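Local atomic coordinates of sensor protein KdpD (Escherichia coli, PDB entry 4Y2F), a protein that is a potassium-responsive sensor histidine kinase, probably phosphorylating itself on histidine to control the response to potassium supply, with a GAF domain in its cytoplasmic part. Residues A[38-48]-A[60-69]; A[90-99]-A[125-133]. One frame throughout, in Å; residues are numbered along the deposited sequence.

Contact 1 of 2, residues A[38-48]-A[60-69]; sequences QVLLPDDNGKL and WDDAIAQWSF
The amide of Q66 grips the backbone of 46-48 with both ends. NE2 donates to G46 O at 2.8 Å, a bent bond with an N-H...O angle of 146°, while OE1 accepts from L48 N at 3.1 Å in its own carbonyl plane, on a lone pair. With CG anti to the backbone N (chi1 -168°) and a bend at chi2, the chain swings its amide over to the loop. D70 OD1, one turn on, takes a second bond from NE2, and K47 lays CD against OE1. Were Q66 replaced by an alanine, G46 O and L48 N would probably lose these mates and the loop could shift against the helix.

In the GAF fold, helix 62-71 packs on the sheet face turned away from helices 18-33 and 115-142, meeting strand 35-42 and the turn leading to strand 48-49.

L48 sets CD2 over one face of the F69 ring, a CH-pi contact 4.1 Å from the centroid, and CD1 against A65. P42 crosses the same ring at about a right angle, its CG 3.6 Å from F69 CZ. Further along, L40 CD2 touches W60 CZ2 at 4.0 Å, and Q38 CG meets W60 CH2.

Contact 2 of 2, residues A[90-99]-A[125-133]; sequences LPLKSGEKTY and TLLVANALE
E133 runs its side chain across the Y99 ring and ends at S94. Its CB sits over one face of the ring, in a CH-pi contact 3.8 Å from the centroid. CG, anti to the backbone N (chi1 174°), carries the chain on to the phenol end, where it lies 3.3 Å from Y99 OH. The chain stays extended beyond CG, which brings the carboxylate up beside S94, its plane turned 34° from that of the ring. There OE1 accepts from S94 OG at 2.8 Å, the hydroxyl coming from above the carboxylate plane. OE2 instead accepts a hydrogen bond from a water that also donates to S94 O and accepts from Y99 OH at the ring's edge, and it forms a salt bridge with K137. K137 and the water would be expected to stabilise the ionised form of this buried carboxylate.

The setting is the sheet-helix layer of the GAF fold: the hairpin of strands 88-94 and 97-106, closed by a type II' turn at S94-K97, lies against the long C-terminal helix 115-142. The axes of strand 90-94 and helix 125-133 pass 6.4 Å apart at 63°. Such closeness is possible because A129 faces the strand, its CB 3.3 Å from K93 O. L92 straddles this point, with CD2 on T125 CB at 3.7 Å and CD1 between V128 and L132. At the T125 end a second water bridges the layers, donating to P91 O and T125 OG1 and accepting from K93 N; T125 OG1 also bonds to E122 O. L126, whose CD1 turns back to K93 O, and L127 also pack on L127 and L126 of the second subunit.

Overall arrangement
Contact 1 closes before contact 2 opens along the chain, and their centres lie 14 Å apart within the one GAF domain. Both rest on the same antiparallel sheet, in which strands 35-42 and 97-106 are neighbours, but on different faces: helix 62-71 takes one, helices 18-33 and 115-142 the other. The contacts meet where strand 35-42 ends and strand 97-106 begins, with P42 CD approaching Y99 O at 3.4 Å and L41 CD2 touching L132 CD1. The sheet is thus sandwiched between helices. No other chain touches 38-48 or 60-69, whereas helix 115-142 at contact 2 also meets the second subunit, joining sheet packing to dimer contacts.

Contact 1 of 2, residues A[38-48]-A[60-69]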
loop_
_atom_site.group_PDB
_atom_site.type_symbol
_atom_site.label_atom_id
_atom_site.label_comp_id
_atom_site.label_asym_id
_atom_site.label_seq_id
_atom_site.Cartn_x
_atom_site.Cartn_y
_atom_site.Cartn_z
ATOM N N GLN A 38 7.472 -13.117 12.148
ATOM C CA GLN A 38 8.777 -12.497 12.312
ATOM C C GLN A 38 9.171 -11.864 10.987
ATOM O O GLN A 38 9.206 -12.546 9.953
ATOM C CB GLN A 38 9.801 -13.577 12.640
ATOM C CG GLN A 38 11.218 -13.060 12.664
ATOM C CD GLN A 38 11.501 -12.291 13.922
ATOM O OE1 GLN A 38 11.439 -12.844 15.014
ATOM N NE2 GLN A 38 11.807 -11.002 13.784
ATOM N N VAL A 39 9.458 -10.569 11.022
ATOM C CA VAL A 39 10.027 -9.858 9.887
ATOM C C VAL A 39 11.542 -10.012 9.925
ATOM O O VAL A 39 12.171 -9.872 10.986
ATOM C CB VAL A 39 9.597 -8.380 9.908
ATOM C CG1 VAL A 39 10.415 -7.550 8.920
ATOM C CG2 VAL A 39 8.101 -8.265 9.589
ATOM N N LEU A 40 12.115 -10.323 8.762
ATOM C CA LEU A 40 13.553 -10.478 8.571
ATOM C C LEU A 40 14.024 -9.427 7.574
ATOM O O LEU A 40 13.426 -9.268 6.506
ATOM C CB LEU A 40 13.848 -11.871 8.007
ATOM C CG LEU A 40 13.327 -13.041 8.851
ATOM C CD1 LEU A 40 13.602 -14.382 8.163
ATOM C CD2 LEU A 40 13.956 -13.004 10.221
ATOM N N LEU A 41 15.115 -8.733 7.910
ATOM C CA LEU A 41 15.626 -7.643 7.094
ATOM C C LEU A 41 17.077 -7.911 6.714
ATOM O O LEU A 41 17.831 -8.485 7.510
ATOM C CB LEU A 41 15.539 -6.309 7.851
ATOM C CG LEU A 41 14.111 -5.925 8.250
ATOM C CD1 LEU A 41 14.105 -4.639 9.039
ATOM C CD2 LEU A 41 13.207 -5.808 7.022
ATOM N N PRO A 42 17.500 -7.513 5.513
ATOM C CA PRO A 42 18.898 -7.728 5.117
ATOM C C PRO A 42 19.847 -6.808 5.868
ATOM O O PRO A 42 19.527 -5.655 6.169
ATOM C CB PRO A 42 18.895 -7.392 3.620
ATOM C CG PRO A 42 17.732 -6.448 3.451
ATOM C CD PRO A 42 16.693 -6.936 4.423
ATOM N N ASP A 43 21.034 -7.332 6.163
ATOM C CA ASP A 43 22.107 -6.519 6.722
ATOM C C ASP A 43 22.933 -5.911 5.587
ATOM O O ASP A 43 22.516 -5.909 4.425
ATOM C CB ASP A 43 22.929 -7.306 7.748
ATOM C CG ASP A 43 23.690 -8.483 7.140
ATOM O OD1 ASP A 43 23.932 -8.500 5.913
ATOM O OD2 ASP A 43 24.065 -9.398 7.906
ATOM N N ASP A 44 24.123 -5.395 5.926
ATOM C CA ASP A 44 25.011 -4.775 4.943
ATOM C C ASP A 44 25.308 -5.699 3.774
ATOM O O ASP A 44 25.489 -5.234 2.642
ATOM C CB ASP A 44 26.353 -4.433 5.593
ATOM C CG ASP A 44 26.251 -3.320 6.608
ATOM O OD1 ASP A 44 25.130 -3.028 7.074
ATOM O OD2 ASP A 44 27.305 -2.743 6.948
ATOM N N ASN A 45 25.398 -6.999 4.033
ATOM C CA ASN A 45 25.800 -7.981 3.039
ATOM C C ASN A 45 24.619 -8.595 2.299
ATOM O O ASN A 45 24.828 -9.443 1.425
ATOM C CB ASN A 45 26.608 -9.093 3.717
ATOM C CG ASN A 45 27.677 -8.553 4.654
ATOM O OD1 ASN A 45 28.321 -7.545 4.366
ATOM N ND2 ASN A 45 27.864 -9.224 5.787
ATOM N N GLY A 46 23.395 -8.183 2.613
ATOM C CA GLY A 46 22.228 -8.828 2.055
ATOM C C GLY A 46 21.794 -10.089 2.768
ATOM O O GLY A 46 20.934 -10.807 2.247
ATOM N N LYS A 47 22.362 -10.388 3.935
ATOM C CA LYS A 47 21.974 -11.561 4.710
ATOM C C LYS A 47 20.923 -11.184 5.748
ATOM O O LYS A 47 21.039 -10.160 6.428
ATOM C CB LYS A 47 23.188 -12.186 5.398
ATOM C CG LYS A 47 24.212 -12.781 4.443
ATOM C CD LYS A 47 23.611 -13.877 3.576
ATOM C CE LYS A 47 24.585 -14.299 2.495
ATOM N NZ LYS A 47 25.064 -13.119 1.718
ATOM N N LEU A 48 19.904 -12.028 5.874
ATOM C CA LEU A 48 18.723 -11.693 6.659
ATOM C C LEU A 48 19.004 -11.760 8.153
ATOM O O LEU A 48 19.728 -12.640 8.627
ATOM C CB LEU A 48 17.592 -12.658 6.320
ATOM C CG LEU A 48 17.046 -12.511 4.905
ATOM C CD1 LEU A 48 16.088 -13.649 4.644
ATOM C CD2 LEU A 48 16.332 -11.164 4.739
ATOM N N TRP A 60 12.438 -22.077 11.264
ATOM C CA TRP A 60 12.405 -22.194 9.813
ATOM C C TRP A 60 13.821 -22.381 9.292
ATOM O O TRP A 60 14.806 -22.221 10.017
ATOM C CB TRP A 60 11.770 -20.960 9.170
ATOM C CG TRP A 60 12.466 -19.702 9.523
ATOM C CD1 TRP A 60 13.541 -19.144 8.889
ATOM C CD2 TRP A 60 12.149 -18.840 10.610
ATOM N NE1 TRP A 60 13.906 -17.981 9.516
ATOM C CE2 TRP A 60 13.067 -17.771 10.580
ATOM C CE3 TRP A 60 11.169 -18.857 11.607
ATOM C CZ2 TRP A 60 13.039 -16.732 11.506
ATOM C CZ3 TRP A 60 11.130 -17.812 12.516
ATOM C CH2 TRP A 60 12.062 -16.766 12.462
ATOM N N ASP A 61 13.916 -22.744 8.018
ATOM C CA ASP A 61 15.219 -22.955 7.406
ATOM C C ASP A 61 15.793 -21.607 6.986
ATOM O O ASP A 61 15.213 -20.914 6.140
ATOM C CB ASP A 61 15.104 -23.903 6.215
ATOM C CG ASP A 61 16.455 -24.252 5.618
ATOM O OD1 ASP A 61 16.881 -25.423 5.726
ATOM O OD2 ASP A 61 17.101 -23.355 5.046
ATOM N N ASP A 62 16.926 -21.233 7.592
ATOM C CA ASP A 62 17.538 -19.938 7.306
ATOM C C ASP A 62 17.926 -19.808 5.843
ATOM O O ASP A 62 17.808 -18.724 5.259
ATOM C CB ASP A 62 18.793 -19.744 8.157
ATOM C CG ASP A 62 18.501 -19.686 9.643
ATOM O OD1 ASP A 62 17.411 -19.211 10.026
ATOM O OD2 ASP A 62 19.376 -20.109 10.429
ATOM N N ALA A 63 18.398 -20.894 5.232
ATOM C CA ALA A 63 18.862 -20.808 3.855
ATOM C C ALA A 63 17.709 -20.732 2.865
ATOM O O ALA A 63 17.836 -20.070 1.829
ATOM C CB ALA A 63 19.795 -21.980 3.538
ATOM N N ILE A 64 16.578 -21.375 3.167
ATOM C CA ILE A 64 15.398 -21.232 2.324
ATOM C C ILE A 64 14.808 -19.832 2.464
ATOM O O ILE A 64 14.367 -19.228 1.476
ATOM C CB ILE A 64 14.379 -22.351 2.614
ATOM C CG1 ILE A 64 15.030 -23.722 2.387
ATOM C CG2 ILE A 64 13.131 -22.180 1.762
ATOM C CD1 ILE A 64 15.478 -23.948 0.958
ATOM N N ALA A 65 14.834 -19.278 3.682
ATOM C CA ALA A 65 14.463 -17.875 3.855
ATOM C C ALA A 65 15.350 -16.975 3.003
ATOM O O ALA A 65 14.857 -16.094 2.283
ATOM C CB ALA A 65 14.549 -17.496 5.331
ATOM N N GLN A 66 16.670 -17.195 3.050
ATOM C CA GLN A 66 17.563 -16.414 2.202
ATOM C C GLN A 66 17.220 -16.593 0.724
ATOM O O GLN A 66 17.259 -15.625 -0.047
ATOM C CB GLN A 66 19.025 -16.783 2.480
ATOM C CG GLN A 66 20.046 -15.820 1.869
ATOM C CD GLN A 66 20.033 -14.443 2.515
ATOM O OE1 GLN A 66 20.072 -14.315 3.742
ATOM N NE2 GLN A 66 19.978 -13.401 1.684
ATOM N N TRP A 67 16.889 -17.825 0.311
ATOM C CA TRP A 67 16.489 -18.088 -1.074
ATOM C C TRP A 67 15.261 -17.270 -1.458
ATOM O O TRP A 67 15.204 -16.678 -2.546
ATOM C CB TRP A 67 16.197 -19.580 -1.258
ATOM C CG TRP A 67 15.633 -19.948 -2.631
ATOM C CD1 TRP A 67 16.346 -20.311 -3.740
ATOM C CD2 TRP A 67 14.249 -20.007 -3.014
ATOM N NE1 TRP A 67 15.496 -20.584 -4.786
ATOM C CE2 TRP A 67 14.204 -20.396 -4.371
ATOM C CE3 TRP A 67 13.044 -19.750 -2.348
ATOM C CZ2 TRP A 67 13.005 -20.538 -5.071
ATOM C CZ3 TRP A 67 11.852 -19.894 -3.049
ATOM C CH2 TRP A 67 11.842 -20.291 -4.391
ATOM N N SER A 68 14.255 -17.242 -0.578
ATOM C CA SER A 68 13.043 -16.479 -0.842
ATOM C C SER A 68 13.354 -14.996 -1.019
ATOM O O SER A 68 12.812 -14.343 -1.925
ATOM C CB SER A 68 12.073 -16.713 0.319
ATOM O OG SER A 68 10.907 -15.906 0.230
ATOM N N PHE A 69 14.212 -14.448 -0.152
ATOM C CA PHE A 69 14.592 -13.042 -0.251
ATOM C C PHE A 69 15.387 -12.773 -1.521
ATOM O O PHE A 69 15.160 -11.773 -2.215
ATOM C CB PHE A 69 15.409 -12.641 0.980
ATOM C CG PHE A 69 16.000 -11.259 0.893
ATOM C CD1 PHE A 69 15.214 -10.146 1.138
ATOM C CD2 PHE A 69 17.333 -11.072 0.554
ATOM C CE1 PHE A 69 15.742 -8.875 1.053
ATOM C CE2 PHE A 69 17.876 -9.799 0.467
ATOM C CZ PHE A 69 17.080 -8.696 0.711
#

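Contact 2 of 2, residues A[90-99]-A[125-133]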
loop_
_atom_site.group_PDB
_atom_site.type_symbol
_atom_site.label_atom_id
_atom_site.label_comp_id
_atom_site.label_asym_id
_atom_site.label_seq_id
_atom_site.Cartn_x
_atom_site.Cartn_y
_atom_site.Cartn_z
ATOM N N LEU A 90 7.277 -15.229 3.145
ATOM C CA LEU A 90 6.711 -14.292 2.169
ATOM C C LEU A 90 7.651 -13.122 1.915
ATOM O O LEU A 90 8.027 -12.407 2.864
ATOM C CB LEU A 90 5.346 -13.778 2.641
ATOM C CG LEU A 90 4.334 -14.901 2.857
ATOM C CD1 LEU A 90 3.081 -14.320 3.471
ATOM C CD2 LEU A 90 4.006 -15.616 1.555
ATOM N N PRO A 91 8.038 -12.867 0.676
ATOM C CA PRO A 91 8.844 -11.671 0.406
ATOM C C PRO A 91 8.036 -10.392 0.573
ATOM O O PRO A 91 6.856 -10.317 0.222
ATOM C CB PRO A 91 9.289 -11.864 -1.045
ATOM C CG PRO A 91 8.261 -12.769 -1.641
ATOM C CD PRO A 91 7.824 -13.690 -0.524
ATOM N N LEU A 92 8.688 -9.386 1.152
ATOM C CA LEU A 92 8.111 -8.046 1.267
ATOM C C LEU A 92 8.588 -7.255 0.058
ATOM O O LEU A 92 9.675 -6.669 0.072
ATOM C CB LEU A 92 8.557 -7.399 2.570
ATOM C CG LEU A 92 8.224 -8.267 3.783
ATOM C CD1 LEU A 92 8.858 -7.707 5.046
ATOM C CD2 LEU A 92 6.707 -8.407 3.960
ATOM N N LYS A 93 7.778 -7.230 -0.997
ATOM C CA LYS A 93 8.205 -6.712 -2.284
ATOM C C LYS A 93 7.448 -5.446 -2.642
ATOM O O LYS A 93 6.236 -5.346 -2.424
ATOM C CB LYS A 93 7.941 -7.716 -3.404
ATOM C CG LYS A 93 8.566 -9.058 -3.212
ATOM C CD LYS A 93 8.274 -9.957 -4.404
ATOM C CE LYS A 93 9.030 -9.515 -5.639
ATOM N NZ LYS A 93 9.007 -10.577 -6.702
ATOM N N SER A 94 8.166 -4.488 -3.204
ATOM C CA SER A 94 7.547 -3.348 -3.862
ATOM C C SER A 94 8.076 -3.345 -5.285
ATOM O O SER A 94 9.281 -3.168 -5.502
ATOM C CB SER A 94 7.882 -2.049 -3.145
ATOM O OG SER A 94 7.327 -0.962 -3.855
ATOM N N GLY A 95 7.185 -3.563 -6.246
ATOM C CA GLY A 95 7.643 -3.783 -7.604
ATOM C C GLY A 95 8.417 -5.084 -7.672
ATOM O O GLY A 95 8.013 -6.107 -7.103
ATOM N N GLU A 96 9.565 -5.040 -8.340
ATOM C CA GLU A 96 10.415 -6.216 -8.469
ATOM C C GLU A 96 11.430 -6.355 -7.340
ATOM O O GLU A 96 12.134 -7.369 -7.283
ATOM C CB GLU A 96 11.129 -6.206 -9.825
ATOM C CG GLU A 96 10.221 -5.906 -11.020
ATOM C CD GLU A 96 9.240 -7.027 -11.348
ATOM O OE1 GLU A 96 9.172 -8.024 -10.596
ATOM O OE2 GLU A 96 8.535 -6.911 -12.373
ATOM N N LYS A 97 11.503 -5.389 -6.427
ATOM C CA LYS A 97 12.519 -5.363 -5.384
ATOM C C LYS A 97 11.964 -5.915 -4.079
ATOM O O LYS A 97 10.860 -5.558 -3.659
ATOM C CB LYS A 97 13.036 -3.944 -5.148
ATOM C CG LYS A 97 14.387 -3.666 -5.802
ATOM C CD LYS A 97 14.398 -4.122 -7.252
ATOM C CE LYS A 97 15.811 -4.189 -7.806
ATOM N NZ LYS A 97 15.853 -4.853 -9.138
ATOM N N THR A 98 12.751 -6.764 -3.427
ATOM C CA THR A 98 12.390 -7.350 -2.144
ATOM C C THR A 98 13.182 -6.643 -1.050
ATOM O O THR A 98 14.412 -6.530 -1.140
ATOM C CB THR A 98 12.655 -8.856 -2.169
ATOM O OG1 THR A 98 11.869 -9.440 -3.211
ATOM C CG2 THR A 98 12.253 -9.492 -0.857
ATOM N N TYR A 99 12.475 -6.123 -0.049
ATOM C CA TYR A 99 13.084 -5.335 1.013
ATOM C C TYR A 99 13.206 -6.102 2.313
ATOM O O TYR A 99 13.821 -5.602 3.260
ATOM C CB TYR A 99 12.269 -4.054 1.243
ATOM C CG TYR A 99 12.377 -3.120 0.063
ATOM C CD1 TYR A 99 11.525 -3.248 -1.027
ATOM C CD2 TYR A 99 13.371 -2.156 0.012
ATOM C CE1 TYR A 99 11.649 -2.430 -2.127
ATOM C CE2 TYR A 99 13.494 -1.324 -1.074
ATOM C CZ TYR A 99 12.633 -1.466 -2.144
ATOM O OH TYR A 99 12.769 -0.644 -3.236
ATOM N N THR A 125 1.527 -7.348 3.037
ATOM C CA THR A 125 2.962 -7.355 2.755
ATOM C C THR A 125 3.356 -6.241 1.794
ATOM O O THR A 125 4.481 -5.734 1.866
ATOM C CB THR A 125 3.431 -8.713 2.223
ATOM O OG1 THR A 125 2.844 -8.981 0.942
ATOM C CG2 THR A 125 3.088 -9.837 3.199
ATOM N N LEU A 126 2.444 -5.829 0.910
ATOM C CA LEU A 126 2.742 -4.719 0.016
ATOM C C LEU A 126 2.875 -3.414 0.795
ATOM O O LEU A 126 3.787 -2.618 0.533
ATOM C CB LEU A 126 1.644 -4.611 -1.035
ATOM C CG LEU A 126 1.708 -3.465 -2.030
ATOM C CD1 LEU A 126 3.062 -3.451 -2.741
ATOM C CD2 LEU A 126 0.591 -3.655 -3.022
ATOM N N LEU A 127 1.998 -3.189 1.772
ATOM C CA LEU A 127 2.096 -1.975 2.579
ATOM C C LEU A 127 3.355 -1.987 3.440
ATOM O O LEU A 127 4.043 -0.963 3.563
ATOM C CB LEU A 127 0.850 -1.831 3.447
ATOM C CG LEU A 127 -0.465 -1.503 2.759
ATOM C CD1 LEU A 127 -1.390 -1.056 3.847
ATOM C CD2 LEU A 127 -0.305 -0.391 1.745
ATOM N N VAL A 128 3.703 -3.143 4.018
ATOM C CA VAL A 128 4.942 -3.245 4.777
ATOM C C VAL A 128 6.145 -2.961 3.884
ATOM O O VAL A 128 7.067 -2.226 4.264
ATOM C CB VAL A 128 5.042 -4.620 5.459
ATOM C CG1 VAL A 128 6.413 -4.779 6.096
ATOM C CG2 VAL A 128 3.925 -4.769 6.489
ATOM N N ALA A 129 6.149 -3.536 2.680
ATOM C CA ALA A 129 7.261 -3.334 1.761
ATOM C C ALA A 129 7.420 -1.864 1.399
ATOM O O ALA A 129 8.544 -1.363 1.325
ATOM C CB ALA A 129 7.059 -4.172 0.499
ATOM N N ASN A 130 6.303 -1.160 1.172
ATOM C CA ASN A 130 6.363 0.265 0.858
ATOM C C ASN A 130 6.994 1.050 2.000
ATOM O O ASN A 130 7.749 2.001 1.765
ATOM C CB ASN A 130 4.952 0.803 0.605
ATOM C CG ASN A 130 4.406 0.429 -0.751
ATOM O OD1 ASN A 130 5.125 -0.079 -1.608
ATOM N ND2 ASN A 130 3.125 0.709 -0.965
ATOM N N ALA A 131 6.688 0.677 3.244
ATOM C CA ALA A 131 7.271 1.372 4.390
ATOM C C ALA A 131 8.773 1.128 4.477
ATOM O O ALA A 131 9.556 2.065 4.679
ATOM C CB ALA A 131 6.557 0.949 5.675
ATOM N N LEU A 132 9.192 -0.128 4.314
ATOM C CA LEU A 132 10.612 -0.458 4.283
ATOM C C LEU A 132 11.324 0.253 3.139
ATOM O O LEU A 132 12.437 0.758 3.315
ATOM C CB LEU A 132 10.772 -1.968 4.135
ATOM C CG LEU A 132 10.349 -2.768 5.358
ATOM C CD1 LEU A 132 10.480 -4.276 5.067
ATOM C CD2 LEU A 132 11.215 -2.372 6.548
ATOM N N GLU A 133 10.689 0.313 1.963
ATOM C CA GLU A 133 11.292 1.007 0.825
ATOM C C GLU A 133 11.490 2.486 1.126
ATOM O O GLU A 133 12.540 3.060 0.816
ATOM C CB GLU A 133 10.427 0.813 -0.428
ATOM C CG GLU A 133 10.871 1.616 -1.662
ATOM C CD GLU A 133 9.929 1.436 -2.849
ATOM O OE1 GLU A 133 8.752 1.088 -2.632
ATOM O OE2 GLU A 133 10.366 1.647 -3.999
HETATM O O HOH W 1 4.924 -8.217 -1.033
HETATM O O HOH W 2 10.704 -0.850 -5.379
#